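Long-range contacts in N-acetylglucosamine-specific lectin (Saxidomus purpuratus, PDB 6A7T), which binds N-acetylglucosamine and N-acetylgalactosamine without needing calcium, as a member of the C-type lectin family: residues B[42-47]-B[148-153]; B[125-130]-B[137-142]. All blocks are in the same frame, centred on the assembly; numbering follows the deposited sequence. Where two conformers were deposited one is given.

Interaction 1 of 2, residues B[42-47]-B[148-153]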
ATOM      1  N   PHE B  42       9.105  15.894  14.892  1.00 10.92           N
ATOM      2  CA  PHE B  42       7.934  16.650  15.278  1.00 10.87           C
ATOM      3  C   PHE B  42       8.410  18.096  15.422  1.00 11.95           C
ATOM      4  O   PHE B  42       8.821  18.494  16.523  1.00 15.10           O
ATOM      5  CB  PHE B  42       7.251  16.035  16.500  1.00 11.55           C
ATOM      6  CG  PHE B  42       6.624  14.679  16.269  1.00 10.72           C
ATOM      7  CD1 PHE B  42       7.425  13.540  16.207  1.00 11.06           C
ATOM      8  CD2 PHE B  42       5.259  14.535  16.074  1.00 10.59           C
ATOM      9  CE1 PHE B  42       6.868  12.294  15.967  1.00 11.60           C
ATOM     10  CE2 PHE B  42       4.700  13.279  15.846  1.00 11.63           C
ATOM     11  CZ  PHE B  42       5.508  12.170  15.765  1.00 11.17           C
ATOM     12  N   ASP B  43       8.402  18.835  14.322  1.00 11.02           N
ATOM     13  CA  ASP B  43       9.045  20.155  14.312  1.00 12.11           C
ATOM     14  C   ASP B  43       8.040  21.240  14.722  1.00 11.87           C
ATOM     15  O   ASP B  43       6.993  21.375  14.185  1.00 10.98           O
ATOM     16  CB  ASP B  43       9.688  20.499  12.974  1.00 14.81           C
ATOM     17  CG  ASP B  43      10.576  21.724  13.096  1.00 15.98           C
ATOM     18  OD1 ASP B  43      11.734  21.566  13.557  1.00 16.64           O
ATOM     19  OD2 ASP B  43      10.081  22.803  12.778  1.00 17.09           O
ATOM     20  N   GLU B  44       8.474  22.097  15.655  1.00 12.69           N
ATOM     21  CA  GLU B  44       7.602  23.134  16.223  1.00 12.97           C
ATOM     22  C   GLU B  44       7.804  24.517  15.586  1.00 13.39           C
ATOM     23  O   GLU B  44       7.271  25.545  16.090  1.00 14.88           O
ATOM     24  CB  GLU B  44       7.813  23.202  17.741  1.00 14.76           C
ATOM     25  CG  GLU B  44       7.491  21.896  18.428  1.00 15.00           C
ATOM     26  CD  GLU B  44       6.023  21.575  18.589  1.00 18.93           C
ATOM     27  OE1 GLU B  44       5.223  22.500  18.394  1.00 21.49           O
ATOM     28  OE2 GLU B  44       5.679  20.390  18.947  1.00 19.65           O
ATOM     29  N   GLY B  45       8.531  24.609  14.482  1.00 12.81           N
ATOM     30  CA  GLY B  45       8.591  25.835  13.758  1.00 12.48           C
ATOM     31  C   GLY B  45       7.248  26.163  13.147  1.00 12.79           C
ATOM     32  O   GLY B  45       6.333  25.314  13.066  1.00 14.18           O
ATOM     33  N   SER B  46       7.116  27.380  12.634  1.00 13.12           N
ATOM     34  CA  SER B  46       5.836  27.926  12.292  1.00 12.44           C
ATOM     35  C   SER B  46       5.811  28.208  10.805  1.00 13.31           C
ATOM     36  O   SER B  46       6.382  29.204  10.334  1.00 12.41           O
ATOM     37  CB  SER B  46       5.592  29.195  13.100  1.00 13.25           C
ATOM     38  OG  SER B  46       4.250  29.601  12.927  1.00 15.36           O
ATOM     39  N   ARG B  47       5.248  27.253  10.048  1.00 10.95           N
ATOM     40  CA  ARG B  47       5.251  27.323   8.601  1.00 10.66           C
ATOM     41  C   ARG B  47       3.853  26.991   8.058  1.00  9.70           C
ATOM     42  O   ARG B  47       3.031  26.248   8.621  1.00 10.26           O
ATOM     43  CB  ARG B  47       6.323  26.382   8.019  1.00 11.42           C
ATOM     44  CG  ARG B  47       7.691  26.484   8.681  1.00 12.59           C
ATOM     45  CD  ARG B  47       8.717  25.494   8.221  1.00 14.19           C
ATOM     46  NE  ARG B  47       9.844  25.321   9.122  1.00 15.09           N
ATOM     47  CZ  ARG B  47       9.866  24.588  10.214  1.00 14.09           C
ATOM     48  NH1 ARG B  47       8.785  23.910  10.600  1.00 15.98           N
ATOM     49  NH2 ARG B  47      10.977  24.528  10.925  1.00 18.22           N
ATOM     50  N   ASN B 148      -0.072  29.075   9.579  1.00 13.62           N
ATOM     51  CA  ASN B 148       1.216  28.667  10.066  1.00 14.13           C
ATOM     52  C   ASN B 148       1.045  27.661  11.188  1.00 15.03           C
ATOM     53  O   ASN B 148       0.286  27.897  12.082  1.00 18.59           O
ATOM     54  CB  ASN B 148       2.048  29.862  10.534  1.00 16.33           C
ATOM     55  CG  ASN B 148       2.718  30.546   9.365  1.00 18.39           C
ATOM     56  OD1 ASN B 148       3.936  30.465   9.201  1.00 25.87           O
ATOM     57  ND2 ASN B 148       1.961  31.260   8.576  1.00 19.24           N
ATOM     58  N   GLY B 149       1.806  26.563  11.118  1.00 11.55           N
ATOM     59  CA  GLY B 149       1.786  25.581  12.158  1.00 10.34           C
ATOM     60  C   GLY B 149       3.030  24.733  12.167  1.00  8.89           C
ATOM     61  O   GLY B 149       3.896  24.888  11.324  1.00  9.97           O
ATOM     62  N   PRO B 150       3.113  23.794  13.111  1.00  8.72           N
ATOM     63  CA  PRO B 150       4.185  22.819  13.178  1.00  8.73           C
ATOM     64  C   PRO B 150       3.881  21.700  12.171  1.00  8.14           C
ATOM     65  O   PRO B 150       2.834  21.667  11.522  1.00  7.95           O
ATOM     66  CB  PRO B 150       4.105  22.302  14.624  1.00  8.82           C
ATOM     67  CG  PRO B 150       2.611  22.330  14.874  1.00  8.32           C
ATOM     68  CD  PRO B 150       2.123  23.550  14.159  1.00  8.51           C
ATOM     69  N   CYS B 151       4.844  20.791  12.043  1.00  8.15           N
ATOM     70  CA  CYS B 151       4.692  19.709  11.054  1.00  8.74           C
ATOM     71  C   CYS B 151       5.411  18.450  11.520  1.00  8.88           C
ATOM     72  O   CYS B 151       6.154  18.465  12.535  1.00  7.95           O
ATOM     73  CB  CYS B 151       5.222  20.217   9.720  1.00  8.69           C
ATOM     74  SG  CYS B 151       7.015  20.448   9.615  1.00 10.64           S
ATOM     75  N   ILE B 152       5.162  17.332  10.813  1.00  7.56           N
ATOM     76  CA  ILE B 152       5.860  16.066  11.066  1.00  8.43           C
ATOM     77  C   ILE B 152       6.622  15.636   9.805  1.00  7.88           C
ATOM     78  O   ILE B 152       6.032  15.433   8.766  1.00  9.30           O
ATOM     79  CB  ILE B 152       4.860  14.984  11.481  1.00  8.22           C
ATOM     80  CG1 ILE B 152       3.952  15.471  12.595  1.00  8.46           C
ATOM     81  CG2 ILE B 152       5.629  13.721  11.841  1.00  8.09           C
ATOM     82  CD1 ILE B 152       2.798  14.600  12.931  1.00  9.29           C
ATOM     83  N   CYS B 153       7.938  15.554   9.923  1.00  9.41           N
ATOM     84  CA  CYS B 153       8.761  15.002   8.867  1.00 10.78           C
ATOM     85  C   CYS B 153       9.082  13.530   9.152  1.00 10.19           C
ATOM     86  O   CYS B 153       9.097  13.070  10.273  1.00 10.47           O
ATOM     87  CB  CYS B 153      10.095  15.724   8.699  1.00 12.19           C
ATOM     88  SG  CYS B 153       9.958  17.520   8.475  1.00 13.85           S
TER
HETATM   89  O   HOH W   1       6.024  23.696  10.065  1.00 10.88           O

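Interaction 2 of 2, residues B[125-130]-B[137-142]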
ATOM      1  N   CYS B 125      -5.043  20.943   2.116  1.00 13.31           N
ATOM      2  CA  CYS B 125      -3.861  20.239   2.626  0.50 12.13           C
ATOM      3  C   CYS B 125      -4.200  19.588   3.968  1.00 12.34           C
ATOM      4  O   CYS B 125      -5.025  20.082   4.680  1.00 12.31           O
ATOM      5  CB  CYS B 125      -2.662  21.163   2.787  0.50 12.17           C
ATOM      6  SG  CYS B 125      -2.025  21.808   1.219  0.50 11.80           S
ATOM      7  N   LEU B 126      -3.552  18.464   4.270  1.00 10.20           N
ATOM      8  CA  LEU B 126      -3.907  17.693   5.457  1.00  9.89           C
ATOM      9  C   LEU B 126      -2.985  18.025   6.654  1.00  8.28           C
ATOM     10  O   LEU B 126      -1.792  18.315   6.513  1.00  7.86           O
ATOM     11  CB  LEU B 126      -3.827  16.183   5.172  1.00 10.98           C
ATOM     12  CG  LEU B 126      -5.118  15.565   4.618  1.00 11.27           C
ATOM     13  CD1 LEU B 126      -5.308  16.037   3.182  1.00 12.41           C
ATOM     14  CD2 LEU B 126      -5.130  14.040   4.743  1.00 12.31           C
ATOM     15  N   ASP B 127      -3.594  17.938   7.826  1.00  7.68           N
ATOM     16  CA  ASP B 127      -2.961  17.933   9.149  1.00  7.98           C
ATOM     17  C   ASP B 127      -3.529  16.811   9.993  1.00  8.36           C
ATOM     18  O   ASP B 127      -4.503  16.108   9.616  1.00  9.36           O
ATOM     19  CB  ASP B 127      -3.178  19.265   9.902  1.00  8.25           C
ATOM     20  CG  ASP B 127      -4.635  19.652  10.104  1.00  9.65           C
ATOM     21  OD1 ASP B 127      -5.478  18.751  10.248  1.00 11.27           O
ATOM     22  OD2 ASP B 127      -4.869  20.896  10.298  1.00 11.81           O
ATOM     23  N   TYR B 128      -2.878  16.522  11.123  1.00  7.89           N
ATOM     24  CA  TYR B 128      -3.525  15.895  12.266  1.00  7.78           C
ATOM     25  C   TYR B 128      -4.110  17.051  13.102  1.00  8.32           C
ATOM     26  O   TYR B 128      -3.444  18.079  13.256  1.00  7.58           O
ATOM     27  CB  TYR B 128      -2.568  15.106  13.159  1.00  8.01           C
ATOM     28  CG  TYR B 128      -2.367  13.691  12.715  1.00  7.65           C
ATOM     29  CD1 TYR B 128      -3.167  12.685  13.208  1.00  8.17           C
ATOM     30  CD2 TYR B 128      -1.352  13.363  11.850  1.00  7.54           C
ATOM     31  CE1 TYR B 128      -3.037  11.373  12.776  1.00  8.86           C
ATOM     32  CE2 TYR B 128      -1.199  12.063  11.413  1.00  7.74           C
ATOM     33  CZ  TYR B 128      -2.020  11.062  11.896  1.00  8.59           C
ATOM     34  OH  TYR B 128      -1.895   9.772  11.435  1.00  9.98           O
ATOM     35  N   LEU B 129      -5.363  16.903  13.508  1.00  9.03           N
ATOM     36  CA  LEU B 129      -6.059  17.971  14.257  1.00  9.26           C
ATOM     37  C   LEU B 129      -6.575  17.399  15.571  1.00  9.77           C
ATOM     38  O   LEU B 129      -7.013  16.247  15.642  1.00  8.24           O
ATOM     39  CB  LEU B 129      -7.227  18.481  13.390  1.00  9.54           C
ATOM     40  CG  LEU B 129      -8.219  19.427  14.077  1.00 10.00           C
ATOM     41  CD1 LEU B 129      -7.530  20.713  14.440  1.00 10.42           C
ATOM     42  CD2 LEU B 129      -9.376  19.674  13.132  1.00 11.27           C
ATOM     43  N   ASN B 130      -6.589  18.242  16.613  1.00 11.13           N
ATOM     44  CA  ASN B 130      -7.249  17.913  17.858  1.00 12.39           C
ATOM     45  C   ASN B 130      -8.282  19.011  18.156  1.00 13.16           C
ATOM     46  O   ASN B 130      -7.945  20.109  18.592  1.00 13.73           O
ATOM     47  CB  ASN B 130      -6.245  17.774  18.996  1.00 13.31           C
ATOM     48  CG  ASN B 130      -6.858  17.373  20.323  1.00 15.20           C
ATOM     49  OD1 ASN B 130      -7.745  16.523  20.365  1.00 15.84           O
ATOM     50  ND2 ASN B 130      -6.293  17.881  21.416  1.00 17.46           N
ATOM     51  N   GLN B 137      -6.875  13.215  14.604  1.00 11.33           N
ATOM     52  CA  GLN B 137      -7.166  12.551  13.319  1.00 11.10           C
ATOM     53  C   GLN B 137      -7.004  13.546  12.177  1.00 10.51           C
ATOM     54  O   GLN B 137      -6.794  14.780  12.400  1.00  9.87           O
ATOM     55  CB  GLN B 137      -8.574  11.945  13.381  1.00 13.07           C
ATOM     56  CG  GLN B 137      -8.658  10.866  14.426  1.00 13.94           C
ATOM     57  CD  GLN B 137     -10.088  10.511  14.724  1.00 18.49           C
ATOM     58  OE1 GLN B 137     -10.848  11.301  15.302  1.00 16.34           O
ATOM     59  NE2 GLN B 137     -10.453   9.312  14.298  1.00 17.33           N
ATOM     60  N   TRP B 138      -7.176  13.082  10.936  1.00  9.68           N
ATOM     61  CA  TRP B 138      -6.829  13.948   9.792  1.00  9.88           C
ATOM     62  C   TRP B 138      -7.939  14.973   9.553  1.00 10.05           C
ATOM     63  O   TRP B 138      -9.103  14.627   9.598  1.00 10.49           O
ATOM     64  CB  TRP B 138      -6.617  13.203   8.477  1.00 10.40           C
ATOM     65  CG  TRP B 138      -5.596  12.120   8.545  1.00 10.31           C
ATOM     66  CD1 TRP B 138      -4.681  11.854   9.526  1.00  9.43           C
ATOM     67  CD2 TRP B 138      -5.460  11.087   7.547  1.00 10.34           C
ATOM     68  NE1 TRP B 138      -3.998  10.699   9.210  1.00 11.56           N
ATOM     69  CE2 TRP B 138      -4.443  10.223   7.998  1.00 10.51           C
ATOM     70  CE3 TRP B 138      -6.128  10.811   6.341  1.00 11.57           C
ATOM     71  CZ2 TRP B 138      -4.049   9.096   7.272  1.00 10.49           C
ATOM     72  CZ3 TRP B 138      -5.729   9.699   5.624  1.00 11.33           C
ATOM     73  CH2 TRP B 138      -4.675   8.889   6.067  1.00 11.62           C
ATOM     74  N   ASN B 139      -7.526  16.145   9.112  1.00 10.45           N
ATOM     75  CA  ASN B 139      -8.386  17.185   8.580  1.00 10.29           C
ATOM     76  C   ASN B 139      -7.778  17.791   7.328  1.00 10.03           C
ATOM     77  O   ASN B 139      -6.544  17.812   7.174  1.00 10.32           O
ATOM     78  CB  ASN B 139      -8.639  18.317   9.604  1.00 11.36           C
ATOM     79  CG  ASN B 139      -9.666  19.315   9.127  1.00 12.32           C
ATOM     80  OD1 ASN B 139     -10.661  18.964   8.455  1.00 12.36           O
ATOM     81  ND2 ASN B 139      -9.447  20.564   9.539  1.00 12.35           N
ATOM     82  N   ASP B 140      -8.640  18.349   6.454  1.00 10.18           N
ATOM     83  CA  ASP B 140      -8.243  19.063   5.300  1.00 11.40           C
ATOM     84  C   ASP B 140      -8.442  20.562   5.544  1.00 11.71           C
ATOM     85  O   ASP B 140      -9.484  20.999   5.937  1.00 12.14           O
ATOM     86  CB  ASP B 140      -8.970  18.653   4.012  1.00 12.86           C
ATOM     87  CG  ASP B 140     -10.479  18.588   4.051  1.00 13.40           C
ATOM     88  OD1 ASP B 140     -11.075  18.502   5.160  1.00 12.65           O
ATOM     89  OD2 ASP B 140     -11.051  18.560   2.906  1.00 14.90           O
ATOM     90  N   HIS B 141      -7.418  21.323   5.230  1.00 13.20           N
ATOM     91  CA  HIS B 141      -7.428  22.791   5.425  1.00 13.01           C
ATOM     92  C   HIS B 141      -7.208  23.489   4.072  1.00 13.84           C
ATOM     93  O   HIS B 141      -6.258  23.190   3.383  1.00 13.20           O
ATOM     94  CB  HIS B 141      -6.335  23.166   6.407  1.00 12.91           C
ATOM     95  CG  HIS B 141      -6.357  24.604   6.790  1.00 13.72           C
ATOM     96  ND1 HIS B 141      -7.377  25.124   7.543  1.00 14.73           N
ATOM     97  CD2 HIS B 141      -5.496  25.609   6.536  1.00 13.79           C
ATOM     98  CE1 HIS B 141      -7.143  26.416   7.718  1.00 14.85           C
ATOM     99  NE2 HIS B 141      -6.004  26.739   7.145  1.00 14.49           N
ATOM    100  N   VAL B 142      -8.005  24.536   3.761  1.00 14.93           N
ATOM    101  CA  VAL B 142      -8.013  25.193   2.443  0.50 15.90           C
ATOM    102  C   VAL B 142      -6.691  25.903   2.180  1.00 16.63           C
ATOM    103  O   VAL B 142      -6.202  25.920   1.051  1.00 19.69           O
ATOM    104  CB  VAL B 142      -9.176  26.203   2.288  0.50 16.42           C
ATOM    105  CG1 VAL B 142      -9.106  27.321   3.313  0.50 18.26           C
ATOM    106  CG2 VAL B 142      -9.214  26.810   0.888  0.50 16.35           C
TER

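Interaction 1 of 2, residues B[42-47]-B[148-153]
In the antiparallel sheet of this C-type lectin domain that brings the two ends of the fold together, strand 38-47 meets the last strand, 149-155, across a beta bulge. D43 N donates to C151 O (2.9 Å) and C151 N returns a bond to D43 O; four residues further on, R47 N and O pair with G149 O and N, the first bond almost straight (178°). The register slips by two between these pairs, and in the slip P150 CA makes a CA-H...O contact with G45 O (3.3 Å). Before the bulge, F42 and I152 run alongside each other, with I152 CG2 over one face of the phenyl ring, 4.2 Å from its centroid. Helix 69-80 packs on both. Within strand 38-47 the arm of R47, extended from CG to NE, reaches back to D43, where NH1 and NH2 both donate to OD2, NH2 at 2.7 Å. G45 N adds a third bond to OD2, an Asx turn. Water 1 accepts from R47 NH1 and donates to G149 O (2.7 Å), linking the guanidinium to the opposite strand. Three donors on one carboxylate oxygen, two of them from a cation, should stabilise the charge of D43 and probably hold the Asx turn within the bulge.

Interaction 2 of 2, residues B[125-130]-B[137-142]
W138 and Y128, a non-hydrogen-bonded pair of the hairpin formed by strands 125-131 and 134-141, carry this contact on the face they share with L126 and D140. From W138 CB, which lies 3.8 Å from D127 O, the side chain leaves with CG anti to the carbonyl carbon (chi1 -55°), and the indole lies beside the tyrosine. CD1 sits over one face of the Y128 ring, 3.7 Å from CZ, in an edge-to-face stack with the planes at 89°. One atom further, NE1 donates to Y128 OH (3.2 Å, 164° at the hydrogen), and the hydroxyl oxygen lies in the indole plane. On the six-membered ring, CE3 meets L126 CD2 at 3.7 Å. On the other face D127 OD1 comes within 3.3 Å of N139 CB, while L129 CD2 touches N139 ND2. N139 serves both sugar sites and the second calcium site, D140 that calcium site and H141 the N-acetylgalactosamine site; none of these ligands is bound to this chain in the model. Y128 OH also bonds D72 of helix 69-80, whose I75 and L79 pack on the tyrosine; W103 and W114 meet W138 edge-to-face, and strand 87-95 flanks strand 125-131 in the sheet.

From the N terminus, strand 38-47 supplies the first half of interaction 1 and waits about a hundred residues for its partner. Helix 49-58, the short strand 62-63, helix 69-80 and strands 87-95 and 100-103 follow before the chain enters interaction 2, a local hairpin closed after a short turn. Strand 149-155 then comes directly after strand 134-141 and completes interaction 1, so the short loop of interaction 2 lies wholly within the long one. The centres of the two contacts lie about 13 Å apart and the contacts do not touch. Strand 87-95 ties them together, bonding through its backbone to P150 and I152 and also to L126 and Y128; helix 69-80 packs against both.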